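Local coordinates for protein GphF (Cystobacter violaceus, PDB 6MFC) that probably acts as a decarboxylase built on the GNAT acetyltransferase fold, working in the initiation of polyketide biosynthesis, at residues T82-I87 against A110-L115; S153-Y158 against E169-G174. One frame throughout, in Å; residues are numbered along the deposited sequence.

From the N terminus, the chain first reaches contact 1, where strand 77-87 runs out through a link of 23 residues without helix or strand and returns antiparallel as strand 111-119. This closes the earlier loop and joins two neighbouring strands in the middle of the mixed sheet. The chain then passes through helix 128-140 and strand 148-153 before contact 2 opens. There, residues 153-158 and 169-174 close a shorter loop that includes helix 159-162, holding the end of helix 168-172 against the exit from strand 148-153. The two contacts follow in series, neither nested nor crossed, with centres about 22 Å apart on opposite sides of the chain's centre.

Contact 1 of 2, residues T82-I87 against A110-L115; sequences TYAQRI and AALQLL
The side-chain amides of Q85 and Q113 run alongside each other in the same sense, with their planes 57° apart. Q85 NE2 donates to Q113 OE1 at 3.2 Å, the donor tilted 29° from the acceptor's carbonyl plane. L115 CD1 rests over one face of the Q85 amide, 4.1 Å from Q85 CD. At the Q113 amide, Q85 NE2 and the I87 methyl CG2 come to OE1 from opposite sides of its plane, CG2 at 3.5 Å. With chi1 at 70°, Q85 CG is flanked by both backbone N and C, and the straight chain beyond it keeps beside that of Q113, bringing the two amides together. The buried Q85 amide has further partners, L101 O for NE2 and R60 for OE1, which fix its rotation. The Y83 ring leads away from strand 111-119 and makes a cation-pi contact with R61.

Beneath these side chains runs an antiparallel ladder at the centre of the GNAT-type sheet. Q85 and Q113 form a hydrogen-bonded pair in which Q113 N reaches Q85 O at 2.7 Å and Q85 N returns to Q113 O at 3.1 Å; I87 with A111 is the next such pair. At the other end, Y83 O accepts from L115 N at 3.0 Å, from above its carbonyl plane. Y83 also bonds G116, and L115 has a near-helical backbone, consistent with the beta bulge familiar from this GNAT strand. On the face shared by A84, R86, L112 and L114, the methyl A84 CB meets L112 CD1 at 3.8 Å. L112 CG stands anti to the backbone N and close to A84 CB, and CD1 lies near Q85 O. T82 CG2 touches L114 CD2, and both side chains also reach V136 of helix 128-140, whereas Y83 and L115 pack on helix 55-64.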
loop_
_atom_site.group_PDB
_atom_site.type_symbol
_atom_site.label_atom_id
_atom_site.label_comp_id
_atom_site.label_asym_id
_atom_site.label_seq_id
_atom_site.Cartn_x
_atom_site.Cartn_y
_atom_site.Cartn_z
ATOM N N THR A 82 3.221 7.552 3.268
ATOM C CA THR A 82 2.735 6.923 2.048
ATOM C C THR A 82 3.805 7.022 0.971
ATOM O O THR A 82 4.357 8.101 0.737
ATOM C CB THR A 82 1.438 7.576 1.562
ATOM O OG1 THR A 82 0.377 7.267 2.473
ATOM C CG2 THR A 82 1.075 7.064 0.181
ATOM N N TYR A 83 4.095 5.898 0.322
ATOM C CA TYR A 83 5.057 5.837 -0.767
ATOM C C TYR A 83 4.344 5.474 -2.061
ATOM O O TYR A 83 3.372 4.712 -2.059
ATOM C CB TYR A 83 6.154 4.812 -0.477
ATOM C CG TYR A 83 6.767 4.947 0.897
ATOM C CD1 TYR A 83 7.869 5.763 1.109
ATOM C CD2 TYR A 83 6.246 4.253 1.980
ATOM C CE1 TYR A 83 8.435 5.885 2.364
ATOM C CE2 TYR A 83 6.804 4.370 3.238
ATOM C CZ TYR A 83 7.899 5.187 3.426
ATOM O OH TYR A 83 8.459 5.306 4.679
ATOM N N ALA A 84 4.835 6.020 -3.170
ATOM C CA ALA A 84 4.224 5.750 -4.462
ATOM C C ALA A 84 5.231 6.017 -5.570
ATOM O O ALA A 84 6.138 6.840 -5.421
ATOM C CB ALA A 84 2.963 6.594 -4.677
ATOM N N GLN A 85 5.061 5.304 -6.681
ATOM C CA GLN A 85 5.844 5.540 -7.884
ATOM C C GLN A 85 4.929 5.401 -9.091
ATOM O O GLN A 85 3.898 4.728 -9.040
ATOM C CB GLN A 85 7.035 4.578 -8.003
ATOM C CG GLN A 85 6.667 3.136 -8.305
ATOM C CD GLN A 85 7.881 2.227 -8.362
ATOM O OE1 GLN A 85 8.998 2.646 -8.059
ATOM N NE2 GLN A 85 7.667 0.976 -8.754
ATOM N N ARG A 86 5.318 6.056 -10.179
ATOM C CA ARG A 86 4.520 6.083 -11.397
ATOM C C ARG A 86 4.962 4.944 -12.308
ATOM O O ARG A 86 6.140 4.858 -12.675
ATOM C CB ARG A 86 4.667 7.433 -12.097
ATOM C CG ARG A 86 3.642 7.701 -13.181
ATOM C CD ARG A 86 3.610 9.179 -13.530
ATOM N NE ARG A 86 2.548 9.501 -14.476
ATOM C CZ ARG A 86 2.154 10.738 -14.759
ATOM N NH1 ARG A 86 2.731 11.773 -14.165
ATOM N NH2 ARG A 86 1.179 10.941 -15.633
ATOM N N ILE A 87 4.025 4.065 -12.660
ATOM C CA ILE A 87 4.325 2.938 -13.537
ATOM C C ILE A 87 3.460 3.028 -14.787
ATOM O O ILE A 87 2.656 3.956 -14.933
ATOM C CB ILE A 87 4.120 1.593 -12.815
ATOM C CG1 ILE A 87 2.639 1.358 -12.527
ATOM C CG2 ILE A 87 4.923 1.551 -11.525
ATOM C CD1 ILE A 87 2.358 0.069 -11.782
ATOM N N ALA A 110 0.639 6.101 -16.948
ATOM C CA ALA A 110 -0.704 6.603 -16.685
ATOM C C ALA A 110 -1.333 5.936 -15.465
ATOM O O ALA A 110 -2.551 5.741 -15.413
ATOM C CB ALA A 110 -1.595 6.420 -17.912
ATOM N N ALA A 111 -0.516 5.583 -14.477
ATOM C CA ALA A 111 -1.018 4.972 -13.255
ATOM C C ALA A 111 0.026 5.124 -12.159
ATOM O O ALA A 111 1.225 4.992 -12.414
ATOM C CB ALA A 111 -1.362 3.493 -13.469
ATOM N N LEU A 112 -0.438 5.399 -10.943
ATOM C CA LEU A 112 0.426 5.600 -9.785
ATOM C C LEU A 112 0.276 4.413 -8.842
ATOM O O LEU A 112 -0.835 4.107 -8.395
ATOM C CB LEU A 112 0.083 6.908 -9.072
ATOM C CG LEU A 112 0.948 7.310 -7.876
ATOM C CD1 LEU A 112 2.376 7.588 -8.312
ATOM C CD2 LEU A 112 0.354 8.521 -7.170
ATOM N N GLN A 113 1.389 3.749 -8.542
ATOM C CA GLN A 113 1.385 2.532 -7.740
ATOM C C GLN A 113 1.672 2.859 -6.281
ATOM O O GLN A 113 2.659 3.532 -5.974
ATOM C CB GLN A 113 2.420 1.534 -8.257
ATOM C CG GLN A 113 2.546 0.292 -7.395
ATOM C CD GLN A 113 3.808 -0.487 -7.682
ATOM O OE1 GLN A 113 4.671 -0.037 -8.437
ATOM N NE2 GLN A 113 3.928 -1.664 -7.080
ATOM N N LEU A 114 0.817 2.369 -5.386
ATOM C CA LEU A 114 1.040 2.518 -3.954
ATOM C C LEU A 114 2.029 1.456 -3.490
ATOM O O LEU A 114 1.739 0.258 -3.560
ATOM C CB LEU A 114 -0.276 2.396 -3.186
ATOM C CG LEU A 114 -1.276 3.548 -3.291
ATOM C CD1 LEU A 114 -2.563 3.216 -2.549
ATOM C CD2 LEU A 114 -0.662 4.828 -2.756
ATOM N N LEU A 115 3.196 1.892 -3.023
ATOM C CA LEU A 115 4.172 0.966 -2.465
ATOM C C LEU A 115 3.951 0.716 -0.982
ATOM O O LEU A 115 4.358 -0.332 -0.468
ATOM C CB LEU A 115 5.591 1.491 -2.697
ATOM C CG LEU A 115 6.003 1.653 -4.161
ATOM C CD1 LEU A 115 7.412 2.203 -4.260
ATOM C CD2 LEU A 115 5.894 0.328 -4.895
#

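Contact 2 of 2, residues S153-Y158 against E169-G174; sequences SRCGDY and EDYVHG
Y171 is the bump of this contact: its ring projects from the single short turn of helix 168-172 into a hollow formed by C155, the backbone of D157 and the side chain of Y158. CG lies anti to the backbone N (chi1 173°), which sends the ring out from the helix and across to the loop. The Y158 and Y171 side chains run past each other in opposite senses, so that Y171 CD2 comes to the edge of the Y158 ring, near its plane, and 3.4 Å from Y158 CD1. The two rings are inclined at 37° with centroids 5.7 Å apart, an oblique meeting. Y158 has its edge-to-face partner in Y168.

A smaller knob comes the other way. C155 SG fits the notch between the Y171 ring and V172, 3.9 Å from Y171 CE2 and 3.7 Å from V172 CG2. This is a cysteine sulfur-aromatic contact, with the sulfur 5.0 Å from the centroid of the Y171 ring and displaced obliquely from the ring normal. At the floor of the hollow, Y171 OH comes close to D157 O, but its hydrogen bond is to D181 OD2. The same carboxylate oxygen also accepts from D157 N, and so pins loop and phenol together.

The helix stops just after Y171 and V172 in a Schellman motif, with G174 at positive phi as the C-prime residue, G174 N bonded to Y171 O and R175 N reaching back to D170 O. The exit loop of strand 148-153 and this helix end both meet helix 182-190, where L184 touches C155 and V172; V172 also rests on I194 of strand 193-198 and V213 of strand 212-218.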
loop_
_atom_site.group_PDB
_atom_site.type_symbol
_atom_site.label_atom_id
_atom_site.label_comp_id
_atom_site.label_asym_id
_atom_site.label_seq_id
_atom_site.Cartn_x
_atom_site.Cartn_y
_atom_site.Cartn_z
ATOM N N SER A 153 -2.369 -5.056 -2.287
ATOM C CA SER A 153 -2.762 -5.092 -0.886
ATOM C C SER A 153 -2.534 -6.497 -0.325
ATOM O O SER A 153 -1.878 -7.341 -0.938
ATOM C CB SER A 153 -4.212 -4.638 -0.734
ATOM O OG SER A 153 -4.623 -4.675 0.620
ATOM N N ARG A 154 -3.082 -6.761 0.860
ATOM C CA ARG A 154 -2.913 -8.046 1.520
ATOM C C ARG A 154 -4.090 -8.266 2.463
ATOM O O ARG A 154 -4.950 -7.396 2.631
ATOM C CB ARG A 154 -1.569 -8.111 2.257
ATOM C CG ARG A 154 -1.376 -7.018 3.297
ATOM C CD ARG A 154 -0.021 -7.131 3.978
ATOM N NE ARG A 154 0.172 -8.434 4.608
ATOM C CZ ARG A 154 -0.178 -8.717 5.859
ATOM N NH1 ARG A 154 -0.739 -7.788 6.620
ATOM N NH2 ARG A 154 0.036 -9.930 6.349
ATOM N N CYS A 155 -4.128 -9.445 3.076
ATOM C CA CYS A 155 -5.179 -9.817 4.013
ATOM C C CYS A 155 -4.584 -9.955 5.407
ATOM O O CYS A 155 -3.539 -10.591 5.580
ATOM C CB CYS A 155 -5.860 -11.120 3.588
ATOM S SG CYS A 155 -6.844 -10.981 2.081
ATOM N N GLY A 156 -5.253 -9.363 6.394
ATOM C CA GLY A 156 -4.756 -9.370 7.754
ATOM C C GLY A 156 -5.308 -10.484 8.618
ATOM O O GLY A 156 -4.730 -10.805 9.661
ATOM N N ASP A 157 -6.423 -11.084 8.206
ATOM C CA ASP A 157 -7.081 -12.139 8.970
ATOM C C ASP A 157 -7.483 -13.290 8.056
ATOM O O ASP A 157 -8.617 -13.773 8.079
ATOM C CB ASP A 157 -8.292 -11.590 9.718
ATOM C CG ASP A 157 -8.825 -12.557 10.758
ATOM O OD1 ASP A 157 -8.109 -13.520 11.101
ATOM O OD2 ASP A 157 -9.965 -12.354 11.227
ATOM N N TYR A 158 -6.551 -13.743 7.224
ATOM C CA TYR A 158 -6.808 -14.915 6.397
ATOM C C TYR A 158 -6.549 -16.228 7.137
ATOM O O TYR A 158 -7.327 -17.175 6.961
ATOM C CB TYR A 158 -5.980 -14.883 5.110
ATOM C CG TYR A 158 -6.126 -16.159 4.310
ATOM C CD1 TYR A 158 -7.348 -16.511 3.753
ATOM C CD2 TYR A 158 -5.053 -17.023 4.134
ATOM C CE1 TYR A 158 -7.498 -17.678 3.035
ATOM C CE2 TYR A 158 -5.193 -18.195 3.415
ATOM C CZ TYR A 158 -6.419 -18.516 2.867
ATOM O OH TYR A 158 -6.570 -19.681 2.149
ATOM N N GLU A 169 -8.723 -17.002 -2.721
ATOM C CA GLU A 169 -9.460 -16.240 -3.726
ATOM C C GLU A 169 -10.909 -16.018 -3.306
ATOM O O GLU A 169 -11.447 -14.917 -3.473
ATOM C CB GLU A 169 -9.394 -16.946 -5.080
ATOM C CG GLU A 169 -10.115 -16.198 -6.193
ATOM C CD GLU A 169 -10.045 -16.915 -7.529
ATOM O OE1 GLU A 169 -9.256 -17.875 -7.652
ATOM O OE2 GLU A 169 -10.784 -16.517 -8.455
ATOM N N ASP A 170 -11.558 -17.051 -2.761
ATOM C CA ASP A 170 -12.928 -16.885 -2.287
ATOM C C ASP A 170 -12.988 -15.924 -1.106
ATOM O O ASP A 170 -13.904 -15.097 -1.017
ATOM C CB ASP A 170 -13.526 -18.241 -1.909
ATOM C CG ASP A 170 -13.869 -19.089 -3.118
ATOM O OD1 ASP A 170 -14.152 -18.515 -4.192
ATOM O OD2 ASP A 170 -13.864 -20.332 -2.995
ATOM N N TYR A 171 -12.021 -16.015 -0.190
ATOM C CA TYR A 171 -11.989 -15.098 0.943
ATOM C C TYR A 171 -11.744 -13.667 0.487
ATOM O O TYR A 171 -12.371 -12.730 0.998
ATOM C CB TYR A 171 -10.916 -15.529 1.941
ATOM C CG TYR A 171 -10.705 -14.544 3.068
ATOM C CD1 TYR A 171 -11.733 -14.237 3.948
ATOM C CD2 TYR A 171 -9.474 -13.926 3.256
ATOM C CE1 TYR A 171 -11.546 -13.336 4.980
ATOM C CE2 TYR A 171 -9.276 -13.028 4.287
ATOM C CZ TYR A 171 -10.314 -12.737 5.146
ATOM O OH TYR A 171 -10.122 -11.842 6.175
ATOM N N VAL A 172 -10.835 -13.480 -0.472
ATOM C CA VAL A 172 -10.543 -12.140 -0.973
ATOM C C VAL A 172 -11.771 -11.541 -1.645
ATOM O O VAL A 172 -12.113 -10.373 -1.421
ATOM C CB VAL A 172 -9.331 -12.183 -1.923
ATOM C CG1 VAL A 172 -9.249 -10.908 -2.740
ATOM C CG2 VAL A 172 -8.050 -12.389 -1.130
ATOM N N HIS A 173 -12.462 -12.327 -2.465
ATOM C CA HIS A 173 -13.662 -11.853 -3.139
ATOM C C HIS A 173 -14.905 -11.914 -2.259
ATOM O O HIS A 173 -16.009 -11.674 -2.759
ATOM C CB HIS A 173 -13.891 -12.646 -4.428
ATOM C CG HIS A 173 -12.979 -12.250 -5.546
ATOM N ND1 HIS A 173 -11.748 -12.835 -5.747
ATOM C CD2 HIS A 173 -13.113 -11.314 -6.515
ATOM C CE1 HIS A 173 -11.166 -12.283 -6.796
ATOM N NE2 HIS A 173 -11.973 -11.357 -7.281
ATOM N N GLY A 174 -14.751 -12.223 -0.974
ATOM C CA GLY A 174 -15.878 -12.221 -0.064
ATOM C C GLY A 174 -16.919 -13.283 -0.326
ATOM O O GLY A 174 -18.041 -13.171 0.175
#